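PDB 3H4X: phosphatidylinositol-specific phospholipase C1 from Streptomyces antibioticus, which belongs to the phosphatidylinositol-specific phospholipase C family and folds as a TIM barrel, a ring of eight parallel strands surrounded by helices and long loops. Local coordinates for residues G29-V34 with P180-L185; V36-A39 with E43-R46; A51-A56 with R112-A117; G141-D146 with A214-D219; T197-N202 with L207-E212. One frame throughout, in Å; residues are numbered along the deposited sequence.

How the contacts relate
The five contacts are spread around a TIM barrel and form two groups. Contact 1, at the start of strand 31-36, reaches contact 3 through Val34 O and Ala56 CB, 3.8 Å apart. Contacts 2 and 3 also touch, Tyr45 OH lying 3.3 Å from Ser54 CB. Contacts 4 and 5 share helix 209-222 and meet where Pro142 CD is 3.5 Å from Glu212 OE2; with His216, Pro142 and Glu212 line a pocket that holds an acetyl group. The groups do not touch, the nearest atoms of contacts 2 and 5 being about 8 Å apart; the centres of contacts 1 and 5 are about 30 Å from each other, on opposite sides of the chain's centre.

Contact 1 of 5, residues G29-V34 with P180-L185; sequences GTSTSV and PSRADL. With EOH (ethanol), chain U.
Where strand 31-36 begins, Ser31 and Ser33 turn their hydroxyls to Arg182, which arrives from the loop that follows helix 170-177. Ser31 OG lies 3.0 Å from Arg182 NH1, but the N-H...O angle of 127° marks this hydrogen bond as weak, and the hydroxyl stands obliquely to the guanidinium. The second link runs through water: water 1 accepts from Arg182 NH1 at 2.8 Å, in the guanidinium plane, and is hydrogen-bonded to Ser33 OG. Arg182 reaches the strand with CG beside its own backbone N, and a bend at chi3 (59°) turns the guanidinium toward Ser31. Arg182 CD packs 3.8 Å from Ser31 CB. Strand alternation explains why two serines share one arginine, since Thr32 between them faces away. In the TIM barrel this is the N-terminal end of the first strand, joined here to the loop that leads into strand 189-195; Val334 of strand 334-336 packs against both serines and Arg182. Ser31 OG is also weakly bonded to Thr27 O. On the exposed side of the loop, Ser181 OG accepts from Asp184 N at 3.0 Å, an ST motif, and donates to Asp184 OD2 at 2.6 Å. Farther out, an ethanol hydroxyl donates to Ala183 O.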
# COMPACT_ATOMS: atom_id res chain seq x y z
N GLY A 29 1.93 -11.57 7.86
CA GLY A 29 3.22 -11.15 8.37
C GLY A 29 4.36 -12.15 8.22
O GLY A 29 5.50 -11.84 8.57
N THR A 30 4.07 -13.34 7.69
CA THR A 30 5.11 -14.36 7.53
C THR A 30 5.30 -14.81 6.08
O THR A 30 5.92 -15.84 5.81
CB THR A 30 4.88 -15.58 8.44
OG1 THR A 30 3.65 -16.24 8.08
CG2 THR A 30 4.81 -15.14 9.89
N SER A 31 4.79 -14.01 5.15
CA SER A 31 4.92 -14.29 3.73
C SER A 31 5.65 -13.15 3.02
O SER A 31 5.72 -12.03 3.52
CB SER A 31 3.54 -14.47 3.10
OG SER A 31 2.79 -13.27 3.19
N THR A 32 6.19 -13.47 1.85
CA THR A 32 6.75 -12.48 0.95
C THR A 32 6.02 -12.59 -0.37
O THR A 32 5.86 -13.69 -0.92
CB THR A 32 8.25 -12.70 0.71
OG1 THR A 32 8.93 -12.72 1.97
CG2 THR A 32 8.82 -11.60 -0.15
N SER A 33 5.55 -11.46 -0.88
CA SER A 33 4.79 -11.43 -2.11
C SER A 33 5.24 -10.25 -2.98
O SER A 33 6.18 -9.54 -2.61
CB SER A 33 3.28 -11.41 -1.82
OG SER A 33 2.93 -10.34 -0.97
N VAL A 34 4.58 -10.05 -4.11
CA VAL A 34 5.12 -9.19 -5.15
C VAL A 34 4.15 -8.07 -5.53
O VAL A 34 2.94 -8.29 -5.63
CB VAL A 34 5.51 -10.02 -6.39
CG1 VAL A 34 6.23 -9.15 -7.42
CG2 VAL A 34 6.38 -11.20 -5.98
N PRO A 180 -3.64 -11.88 10.75
CA PRO A 180 -4.39 -13.09 10.42
C PRO A 180 -3.71 -13.90 9.32
O PRO A 180 -2.86 -13.39 8.58
CB PRO A 180 -5.73 -12.54 9.90
CG PRO A 180 -5.83 -11.16 10.49
CD PRO A 180 -4.42 -10.66 10.50
N SER A 181 -4.08 -15.18 9.23
CA SER A 181 -3.59 -16.03 8.17
C SER A 181 -3.99 -15.45 6.81
O SER A 181 -4.99 -14.74 6.69
CB SER A 181 -4.14 -17.45 8.31
OG SER A 181 -5.48 -17.52 7.88
N ARG A 182 -3.20 -15.76 5.79
CA ARG A 182 -3.53 -15.32 4.44
C ARG A 182 -4.89 -15.87 4.02
O ARG A 182 -5.67 -15.17 3.37
CB ARG A 182 -2.44 -15.77 3.46
CG ARG A 182 -1.07 -15.18 3.75
CD ARG A 182 -0.10 -15.49 2.63
NE ARG A 182 -0.60 -14.95 1.37
CZ ARG A 182 -0.44 -13.69 0.98
NH1 ARG A 182 0.23 -12.84 1.74
NH2 ARG A 182 -0.95 -13.29 -0.18
N ALA A 183 -5.19 -17.11 4.41
CA ALA A 183 -6.48 -17.71 4.10
C ALA A 183 -7.63 -16.89 4.69
O ALA A 183 -8.66 -16.67 4.04
CB ALA A 183 -6.53 -19.15 4.62
N ASP A 184 -7.45 -16.42 5.91
CA ASP A 184 -8.47 -15.64 6.59
C ASP A 184 -8.70 -14.28 5.94
O ASP A 184 -9.78 -13.69 6.08
CB ASP A 184 -8.12 -15.46 8.07
CG ASP A 184 -8.42 -16.70 8.89
OD1 ASP A 184 -9.60 -17.11 8.93
OD2 ASP A 184 -7.49 -17.27 9.49
N LEU A 185 -7.69 -13.77 5.24
CA LEU A 185 -7.77 -12.47 4.58
C LEU A 185 -8.29 -12.56 3.14
O LEU A 185 -8.26 -11.58 2.40
CB LEU A 185 -6.41 -11.78 4.61
CG LEU A 185 -6.03 -11.25 6.00
CD1 LEU A 185 -4.54 -11.01 6.10
CD2 LEU A 185 -6.82 -9.99 6.32
C1 EOH U . -8.46 -18.70 1.86
C2 EOH U . -8.40 -18.55 0.34
O EOH U . -9.78 -18.63 2.35
O HOH W 1 0.39 -10.46 0.27

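Contact 2 of 5, residues V36-A39 with E43-R46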
# COMPACT_ATOMS: atom_id res chain seq x y z
N VAL A 36 3.34 -4.30 -7.96
CA VAL A 36 3.59 -3.53 -9.17
C VAL A 36 3.44 -2.04 -8.87
O VAL A 36 2.40 -1.59 -8.41
CB VAL A 36 2.61 -3.89 -10.30
CG1 VAL A 36 2.86 -3.02 -11.52
CG2 VAL A 36 2.72 -5.36 -10.65
N HIS A 37 4.51 -1.30 -9.14
CA HIS A 37 4.50 0.14 -8.95
C HIS A 37 3.65 0.81 -10.04
O HIS A 37 3.63 0.35 -11.18
CB HIS A 37 5.94 0.67 -9.00
CG HIS A 37 6.07 2.10 -8.58
ND1 HIS A 37 6.42 3.10 -9.45
CD2 HIS A 37 5.89 2.69 -7.37
CE1 HIS A 37 6.46 4.25 -8.80
NE2 HIS A 37 6.14 4.03 -7.54
N ASN A 38 2.96 1.88 -9.69
CA ASN A 38 2.16 2.64 -10.66
C ASN A 38 1.23 1.76 -11.50
O ASN A 38 1.24 1.81 -12.73
CB ASN A 38 3.07 3.45 -11.58
CG ASN A 38 3.56 4.73 -10.95
OD1 ASN A 38 3.45 4.93 -9.74
ND2 ASN A 38 4.09 5.63 -11.77
N ALA A 39 0.40 0.98 -10.81
CA ALA A 39 -0.47 -0.01 -11.44
C ALA A 39 -1.66 0.60 -12.18
O ALA A 39 -2.37 -0.10 -12.90
CB ALA A 39 -0.95 -1.01 -10.40
N GLU A 43 -0.22 2.10 -19.71
CA GLU A 43 0.88 1.41 -20.38
C GLU A 43 1.18 0.05 -19.76
O GLU A 43 1.65 -0.87 -20.44
CB GLU A 43 2.14 2.28 -20.37
CG GLU A 43 3.34 1.68 -21.07
CD GLU A 43 4.59 2.53 -20.92
OE1 GLU A 43 4.62 3.38 -20.00
OE2 GLU A 43 5.54 2.35 -21.71
N LYS A 44 0.92 -0.08 -18.46
CA LYS A 44 1.12 -1.36 -17.77
C LYS A 44 -0.12 -2.24 -17.89
O LYS A 44 -0.01 -3.42 -18.22
CB LYS A 44 1.44 -1.13 -16.29
CG LYS A 44 2.73 -0.38 -16.02
CD LYS A 44 3.18 -0.63 -14.58
CE LYS A 44 4.38 0.23 -14.21
NZ LYS A 44 4.00 1.66 -14.14
N TYR A 45 -1.28 -1.65 -17.62
CA TYR A 45 -2.55 -2.36 -17.60
C TYR A 45 -3.60 -1.50 -18.28
O TYR A 45 -3.85 -0.37 -17.87
CB TYR A 45 -2.96 -2.67 -16.16
CG TYR A 45 -2.03 -3.65 -15.49
CD1 TYR A 45 -1.99 -4.98 -15.90
CD2 TYR A 45 -1.18 -3.26 -14.46
CE1 TYR A 45 -1.13 -5.88 -15.32
CE2 TYR A 45 -0.32 -4.17 -13.86
CZ TYR A 45 -0.30 -5.48 -14.29
OH TYR A 45 0.56 -6.38 -13.70
N ARG A 46 -4.20 -2.03 -19.34
CA ARG A 46 -5.17 -1.27 -20.11
C ARG A 46 -6.30 -0.75 -19.22
O ARG A 46 -6.70 0.41 -19.32
CB ARG A 46 -5.73 -2.11 -21.26
CG ARG A 46 -6.68 -1.34 -22.15
CD ARG A 46 -7.07 -2.15 -23.37
NE ARG A 46 -8.13 -1.50 -24.14
CZ ARG A 46 -7.96 -0.42 -24.89
NH1 ARG A 46 -6.76 0.15 -24.98
NH2 ARG A 46 -8.98 0.11 -25.54
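Val36, at the end of the first strand of the TIM barrel, and the residues after it pack against Lys44 and Tyr45 in the long beta-alpha loop leading to helix 48-52. The apolar part centres on Val36. Its CG1, anti to the backbone N (chi1 178°), sits 3.9 Å from Lys44 CD and 4.1 Å from Tyr45 CE2, while CG2 lies 3.9 Å from Tyr45 OH. The valine and the lysine chain run alongside each other, pointing opposite ways, and the tyrosine lies aslant to the valine. Tyr45 continues this packing onto Leu331 of helix 328-331. Among the backbone carbonyls, Ala39 O meets the edge of the Tyr45 ring, near its plane and 3.7 Å from Tyr45 CD2. The same oxygen accepts from Asn85 ND2, which also bonds Tyr45 O and so ties together the two arms of the loop. The polar interaction belongs to Lys44, whose ammonium group makes a salt bridge with Glu41 and donates to Asn38 O. A bend at the last torsion (chi4 68°) turns NZ to the carbonyl; Lys44 CE itself lies 3.1 Å from His37 O. The bond from Lys44 NZ to Asn38 O is 3.1 Å long, with NZ well above the carbonyl plane.

Contact 3 of 5, residues A51-A56 with R112-A117. With EOH (ethanol), chain F.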
# COMPACT_ATOMS: atom_id res chain seq x y z
N ALA A 51 -4.97 -4.87 -13.75
CA ALA A 51 -4.04 -4.85 -12.62
C ALA A 51 -4.55 -5.78 -11.53
O ALA A 51 -3.78 -6.55 -10.94
CB ALA A 51 -3.88 -3.43 -12.09
N LEU A 52 -5.85 -5.73 -11.25
CA LEU A 52 -6.43 -6.60 -10.24
C LEU A 52 -6.31 -8.07 -10.64
O LEU A 52 -6.07 -8.94 -9.79
CB LEU A 52 -7.88 -6.22 -9.96
CG LEU A 52 -8.04 -4.87 -9.27
CD1 LEU A 52 -9.45 -4.34 -9.42
CD2 LEU A 52 -7.66 -4.96 -7.79
N ASP A 53 -6.46 -8.36 -11.92
CA ASP A 53 -6.37 -9.74 -12.40
C ASP A 53 -4.93 -10.23 -12.62
O ASP A 53 -4.71 -11.38 -12.99
CB ASP A 53 -7.19 -9.93 -13.68
CG ASP A 53 -8.67 -10.12 -13.40
OD1 ASP A 53 -9.02 -10.66 -12.33
OD2 ASP A 53 -9.49 -9.72 -14.25
N SER A 54 -3.94 -9.37 -12.37
CA SER A 54 -2.54 -9.71 -12.62
C SER A 54 -2.02 -10.77 -11.66
O SER A 54 -1.06 -11.48 -11.97
CB SER A 54 -1.66 -8.47 -12.49
OG SER A 54 -1.58 -8.05 -11.13
N GLY A 55 -2.64 -10.87 -10.49
CA GLY A 55 -2.15 -11.75 -9.44
C GLY A 55 -1.24 -11.06 -8.43
O GLY A 55 -0.89 -11.64 -7.41
N ALA A 56 -0.84 -9.82 -8.72
CA ALA A 56 0.03 -9.08 -7.81
C ALA A 56 -0.59 -8.93 -6.42
O ALA A 56 -1.81 -8.80 -6.28
CB ALA A 56 0.37 -7.71 -8.38
N ARG A 112 -14.42 -2.46 -6.12
CA ARG A 112 -15.65 -3.05 -5.58
C ARG A 112 -16.30 -3.99 -6.59
O ARG A 112 -16.71 -5.10 -6.24
CB ARG A 112 -16.63 -1.95 -5.16
CG ARG A 112 -17.97 -2.46 -4.66
CD ARG A 112 -17.80 -3.40 -3.48
NE ARG A 112 -19.08 -3.88 -2.96
CZ ARG A 112 -19.79 -3.25 -2.02
NH1 ARG A 112 -19.35 -2.11 -1.51
NH2 ARG A 112 -20.94 -3.76 -1.60
N ALA A 113 -16.39 -3.55 -7.84
CA ALA A 113 -16.99 -4.36 -8.89
C ALA A 113 -16.22 -5.67 -9.06
O ALA A 113 -16.81 -6.75 -9.13
CB ALA A 113 -17.01 -3.59 -10.20
N TRP A 114 -14.90 -5.56 -9.10
CA TRP A 114 -14.04 -6.72 -9.26
C TRP A 114 -14.15 -7.64 -8.05
O TRP A 114 -14.24 -8.87 -8.19
CB TRP A 114 -12.60 -6.26 -9.48
CG TRP A 114 -11.62 -7.36 -9.62
CD1 TRP A 114 -11.25 -7.99 -10.78
CD2 TRP A 114 -10.88 -7.98 -8.57
NE1 TRP A 114 -10.33 -8.97 -10.51
CE2 TRP A 114 -10.08 -8.98 -9.16
CE3 TRP A 114 -10.81 -7.79 -7.19
CZ2 TRP A 114 -9.22 -9.79 -8.41
CZ3 TRP A 114 -9.96 -8.59 -6.45
CH2 TRP A 114 -9.17 -9.57 -7.06
N HIS A 115 -14.15 -7.05 -6.86
CA HIS A 115 -14.30 -7.79 -5.61
C HIS A 115 -15.57 -8.64 -5.60
O HIS A 115 -15.53 -9.83 -5.27
CB HIS A 115 -14.29 -6.82 -4.43
CG HIS A 115 -14.79 -7.40 -3.15
ND1 HIS A 115 -13.99 -8.12 -2.29
CD2 HIS A 115 -16.01 -7.35 -2.57
CE1 HIS A 115 -14.70 -8.50 -1.25
NE2 HIS A 115 -15.93 -8.05 -1.39
N ASP A 116 -16.69 -8.03 -5.95
CA ASP A 116 -17.96 -8.74 -5.95
C ASP A 116 -17.95 -9.91 -6.95
O ASP A 116 -18.64 -10.91 -6.74
CB ASP A 116 -19.12 -7.79 -6.23
CG ASP A 116 -19.39 -6.84 -5.07
OD1 ASP A 116 -18.97 -7.14 -3.93
OD2 ASP A 116 -20.02 -5.79 -5.30
N ALA A 117 -17.16 -9.78 -8.01
CA ALA A 117 -17.08 -10.82 -9.04
C ALA A 117 -16.08 -11.93 -8.70
O ALA A 117 -16.06 -12.97 -9.35
CB ALA A 117 -16.73 -10.20 -10.38
C1 EOH F . -20.34 -0.15 0.71
C2 EOH F . -20.44 0.76 1.93
O EOH F . -20.66 -1.49 1.01
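Leu52 sets its CB over the face of the Trp114 indole, and Asp53 takes the ring's N-H; together these make up the tight, largely buried part of the contact. Leu52 CB sits 3.6 Å from the centroid of the five-membered ring and only 8° off the ring normal, a CH-pi contact, while Leu52 CD1 continues the packing to 3.7 Å from Trp114 CB. The backbone takes part as well, Leu52 O lying 3.5 Å from Trp114 CZ2. At the ring edge, Trp114 NE1 donates to Asp53 OD1 over 2.8 Å in an almost straight line (175°). The oxygen lies in the indole plane, yet the N-H reaches it from above the carboxylate plane, the two flat groups being turned 59° from each other. Trp114 projects off helix 104-117 toward the end of helix 48-52, its CG trans to the backbone N. Both are outer helices of the TIM barrel, and Leu52 and Trp114 also rest on Ile124 of strand 124-130. The second carboxylate oxygen, Asp53 OD2, forms a salt bridge with Arg96, and the ring of His118 stacks on the indole. Just beyond, Ser54 OG accepts from Ala56 N in an ST turn, and Gly55 takes the positive phi that ends the helix. The side of helix 104-117 turned away from this packing is looser and more open to solvent. There Arg112 NE pairs with Asp116 OD2 in a 3.2 Å salt bridge one helical turn on, and Arg112 NH1 donates to an ethanol oxygen at 2.9 Å as well as to Lys152 O.

Contact 4 of 5, residues G141-D146 with A214-D219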
# COMPACT_ATOMS: atom_id res chain seq x y z
N GLY A 141 -9.04 15.37 3.76
CA GLY A 141 -8.13 14.95 4.81
C GLY A 141 -8.34 13.48 5.15
O GLY A 141 -9.11 12.78 4.51
N PRO A 142 -7.64 13.01 6.19
CA PRO A 142 -7.75 11.61 6.61
C PRO A 142 -9.18 11.13 6.83
O PRO A 142 -9.53 10.02 6.43
CB PRO A 142 -6.95 11.59 7.92
CG PRO A 142 -5.91 12.65 7.71
CD PRO A 142 -6.61 13.74 6.94
N ALA A 143 -10.02 11.95 7.46
CA ALA A 143 -11.39 11.55 7.76
C ALA A 143 -12.21 11.36 6.48
O ALA A 143 -13.01 10.43 6.39
CB ALA A 143 -12.06 12.57 8.68
N GLU A 144 -12.03 12.25 5.52
CA GLU A 144 -12.77 12.15 4.26
C GLU A 144 -12.26 10.98 3.41
O GLU A 144 -13.03 10.33 2.71
CB GLU A 144 -12.72 13.47 3.49
CG GLU A 144 -13.46 14.62 4.18
CD GLU A 144 -12.62 15.35 5.22
OE1 GLU A 144 -11.40 15.11 5.30
OE2 GLU A 144 -13.18 16.19 5.95
N PHE A 145 -10.96 10.73 3.49
CA PHE A 145 -10.34 9.58 2.85
C PHE A 145 -10.97 8.28 3.38
O PHE A 145 -11.44 7.45 2.60
CB PHE A 145 -8.84 9.64 3.13
CG PHE A 145 -8.05 8.49 2.57
CD1 PHE A 145 -7.57 8.52 1.27
CD2 PHE A 145 -7.73 7.41 3.37
CE1 PHE A 145 -6.81 7.47 0.78
CE2 PHE A 145 -6.98 6.36 2.88
CZ PHE A 145 -6.52 6.39 1.58
N ASP A 146 -11.02 8.14 4.70
CA ASP A 146 -11.64 6.97 5.32
C ASP A 146 -13.11 6.84 4.89
O ASP A 146 -13.58 5.75 4.57
CB ASP A 146 -11.61 7.07 6.84
CG ASP A 146 -10.25 6.79 7.44
OD1 ASP A 146 -9.37 6.22 6.77
OD2 ASP A 146 -10.09 7.12 8.63
N ALA A 214 -1.18 9.10 10.97
CA ALA A 214 -0.92 8.44 12.24
C ALA A 214 -1.57 9.21 13.39
O ALA A 214 -2.12 8.61 14.32
CB ALA A 214 0.57 8.28 12.48
N GLY A 215 -1.50 10.53 13.34
CA GLY A 215 -2.16 11.36 14.35
C GLY A 215 -3.66 11.16 14.35
O GLY A 215 -4.31 11.14 15.40
N HIS A 216 -4.22 10.99 13.16
CA HIS A 216 -5.62 10.68 12.97
C HIS A 216 -6.00 9.35 13.65
O HIS A 216 -7.00 9.28 14.35
CB HIS A 216 -5.91 10.68 11.47
CG HIS A 216 -7.22 10.09 11.07
ND1 HIS A 216 -8.43 10.68 11.36
CD2 HIS A 216 -7.50 8.99 10.34
CE1 HIS A 216 -9.41 9.95 10.85
NE2 HIS A 216 -8.87 8.92 10.22
N LEU A 217 -5.18 8.32 13.47
CA LEU A 217 -5.44 7.05 14.14
C LEU A 217 -5.37 7.20 15.66
O LEU A 217 -6.21 6.67 16.39
CB LEU A 217 -4.46 5.97 13.67
CG LEU A 217 -4.55 5.56 12.20
CD1 LEU A 217 -3.62 4.39 11.95
CD2 LEU A 217 -5.98 5.21 11.80
N LYS A 218 -4.36 7.91 16.13
CA LYS A 218 -4.21 8.16 17.56
C LYS A 218 -5.46 8.84 18.11
O LYS A 218 -5.98 8.45 19.17
CB LYS A 218 -2.97 9.03 17.81
CG LYS A 218 -2.76 9.41 19.27
CD LYS A 218 -1.47 10.20 19.45
CE LYS A 218 -1.51 11.54 18.73
NZ LYS A 218 -2.38 12.53 19.42
N ASP A 219 -5.95 9.84 17.40
CA ASP A 219 -7.13 10.58 17.83
C ASP A 219 -8.39 9.72 17.79
O ASP A 219 -9.20 9.76 18.72
CB ASP A 219 -7.29 11.86 17.01
CG ASP A 219 -6.17 12.86 17.26
OD1 ASP A 219 -5.49 12.75 18.30
OD2 ASP A 219 -5.98 13.75 16.42
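His216 is held between Asp146 at its edge and Pro142 over one face, where the axes of segments 142-146 and 214-219, on the outer TIM-barrel helices 142-153 and 209-222, pass 10.9 Å apart, steeply crossed. In the first shell, His216 NE2 donates to Asp146 OD2 at 2.7 Å with an angle of 168°. OD2 lies close to the imidazole plane, whereas NE2 approaches from above the carboxylate plane; the two groups are inclined by 41°. Pro142 CB makes the CH-pi contact: it stands 3.7 Å from the ring centroid, displaced toward the rim, and is only 3.5 Å from His216 CG. Ala143 N lies over the same face, 4.0 Å from His216 CE1. The histidine reaches across because CG is anti to its backbone N (chi1 167°), which carries the ring away from helix 209-222. Gly141, at the N-cap position, starts helix 142-153, so the proline sits in its first turn. Pro142 and His216, with Glu212, line a pocket occupied by an acetyl group, and a second acetyl group lies beside Gly141, Pro142, Ala143 and Glu144. Farther out, the ring of Tyr213 meets that of His216, and the other carboxylate oxygen, Asp146 OD1, is hydrogen-bonded to both Tyr213 OH and Thr230 OG1.

Contact 5 of 5, residues T197-N202 with L207-E212; sequences TVEEKN and LWTDVE
The start of helix 209-222, an outer helix of the TIM barrel, is bound by Glu199 through Thr209, while Trp208 at the N-cap position lays its indole against Glu199 and Glu200. The loop carrying the two glutamates follows strand 189-195, so the contact closes the beta-alpha connection between that strand and the helix. Glu199 uses both carboxylate oxygens. OE1 accepts from Thr209 N at 3.1 Å (139°), the donor standing above the carboxylate plane. OE2 takes the hydroxyl hydrogen of Thr209 OG1 at 2.6 Å on its syn lone pair. Two further donors complete the grip: Gly196 N bonds OE2, and water 2 donates to OE1 at 2.6 Å and also to Leu207 O. Four hydrogen bonds thus fix the rotation of a buried carboxylate, and its place at the N-terminal end of a helix would probably favour the negative charge. Glu199 gets there with CG in the crowded position between backbone N and carbonyl carbon (chi1 76°), then runs extended. Glu199 CG lies over one face of the Trp208 indole, offset toward the rim, and Glu200 CA approaches obliquely to 3.8 Å from Trp208 CZ2. The Glu200 and Trp208 side chains run at about a right angle to each other, Glu200 CG 4.0 Å from Trp208 CH2. Trp208 is exposed, and an ethanol lies about 3 Å from its side chain. In the plane of the ring, Trp208 NE1 donates to water 3 at 3.1 Å, and that water donates to Asn202 O at 2.7 Å.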
# COMPACT_ATOMS: atom_id res chain seq x y z
N THR A 197 6.22 12.62 -3.28
CA THR A 197 7.40 13.35 -3.74
C THR A 197 7.20 14.87 -3.72
O THR A 197 8.15 15.62 -3.50
CB THR A 197 7.82 12.92 -5.15
OG1 THR A 197 6.72 13.08 -6.05
CG2 THR A 197 8.25 11.46 -5.14
N VAL A 198 5.97 15.32 -3.94
CA VAL A 198 5.69 16.75 -3.97
C VAL A 198 5.71 17.38 -2.58
O VAL A 198 6.23 18.48 -2.40
CB VAL A 198 4.36 17.07 -4.67
CG1 VAL A 198 4.13 18.58 -4.71
CG2 VAL A 198 4.36 16.49 -6.07
N GLU A 199 5.16 16.68 -1.59
CA GLU A 199 5.18 17.23 -0.24
C GLU A 199 6.58 17.13 0.36
O GLU A 199 6.94 17.88 1.27
CB GLU A 199 4.09 16.62 0.66
CG GLU A 199 4.37 15.22 1.16
CD GLU A 199 3.18 14.61 1.91
OE1 GLU A 199 2.59 15.27 2.79
OE2 GLU A 199 2.86 13.44 1.62
N GLU A 200 7.40 16.23 -0.18
CA GLU A 200 8.81 16.16 0.20
C GLU A 200 9.57 17.40 -0.27
O GLU A 200 10.66 17.70 0.23
CB GLU A 200 9.47 14.91 -0.39
CG GLU A 200 9.08 13.61 0.30
CD GLU A 200 9.63 12.39 -0.41
OE1 GLU A 200 10.28 12.56 -1.47
OE2 GLU A 200 9.42 11.26 0.08
N LYS A 201 9.01 18.12 -1.23
CA LYS A 201 9.68 19.28 -1.81
C LYS A 201 9.07 20.61 -1.35
O LYS A 201 9.42 21.67 -1.86
CB LYS A 201 9.70 19.19 -3.33
CG LYS A 201 10.57 18.06 -3.86
CD LYS A 201 10.49 17.95 -5.38
CE LYS A 201 9.11 17.49 -5.82
NZ LYS A 201 9.03 17.30 -7.29
N ASN A 202 8.16 20.53 -0.39
CA ASN A 202 7.52 21.73 0.15
C ASN A 202 8.44 22.48 1.11
O ASN A 202 8.89 21.92 2.11
CB ASN A 202 6.21 21.37 0.85
CG ASN A 202 5.47 22.59 1.36
OD1 ASN A 202 5.87 23.73 1.12
ND2 ASN A 202 4.38 22.36 2.09
N LEU A 207 2.32 19.51 7.77
CA LEU A 207 2.48 18.12 8.21
C LEU A 207 2.45 17.18 7.03
O LEU A 207 1.65 17.34 6.11
CB LEU A 207 1.38 17.74 9.20
CG LEU A 207 1.38 18.44 10.56
CD1 LEU A 207 0.35 17.81 11.47
CD2 LEU A 207 2.76 18.36 11.18
N TRP A 208 3.33 16.19 7.04
CA TRP A 208 3.35 15.18 5.99
C TRP A 208 2.28 14.12 6.23
O TRP A 208 1.78 13.95 7.35
CB TRP A 208 4.71 14.51 5.89
CG TRP A 208 5.78 15.36 5.27
CD1 TRP A 208 5.71 16.69 4.94
CD2 TRP A 208 7.10 14.93 4.93
NE1 TRP A 208 6.90 17.10 4.40
CE2 TRP A 208 7.78 16.05 4.38
CE3 TRP A 208 7.78 13.72 5.03
CZ2 TRP A 208 9.10 15.97 3.94
CZ3 TRP A 208 9.09 13.65 4.58
CH2 TRP A 208 9.73 14.77 4.05
N THR A 209 1.97 13.40 5.16
CA THR A 209 0.98 12.33 5.17
C THR A 209 1.13 11.38 6.35
O THR A 209 0.13 10.96 6.94
CB THR A 209 1.12 11.52 3.87
OG1 THR A 209 0.83 12.37 2.76
CG2 THR A 209 0.18 10.32 3.86
N ASP A 210 2.37 11.01 6.67
CA ASP A 210 2.60 10.01 7.71
C ASP A 210 2.18 10.49 9.10
O ASP A 210 1.39 9.83 9.77
CB ASP A 210 4.04 9.45 7.67
CG ASP A 210 5.13 10.52 7.73
OD1 ASP A 210 4.86 11.75 7.72
OD2 ASP A 210 6.30 10.10 7.77
N VAL A 211 2.70 11.64 9.51
CA VAL A 211 2.34 12.22 10.79
C VAL A 211 0.85 12.57 10.84
O VAL A 211 0.20 12.37 11.86
CB VAL A 211 3.20 13.47 11.10
CG1 VAL A 211 2.61 14.27 12.27
CG2 VAL A 211 4.64 13.06 11.37
N GLU A 212 0.32 13.08 9.74
CA GLU A 212 -1.08 13.47 9.71
C GLU A 212 -2.00 12.26 9.89
O GLU A 212 -2.94 12.29 10.68
CB GLU A 212 -1.42 14.22 8.43
CG GLU A 212 -2.81 14.81 8.44
CD GLU A 212 -3.05 15.80 7.32
OE1 GLU A 212 -2.10 16.11 6.57
OE2 GLU A 212 -4.20 16.27 7.19
O HOH W 2 2.15 17.81 3.28
O HOH W 3 8.59 19.48 3.24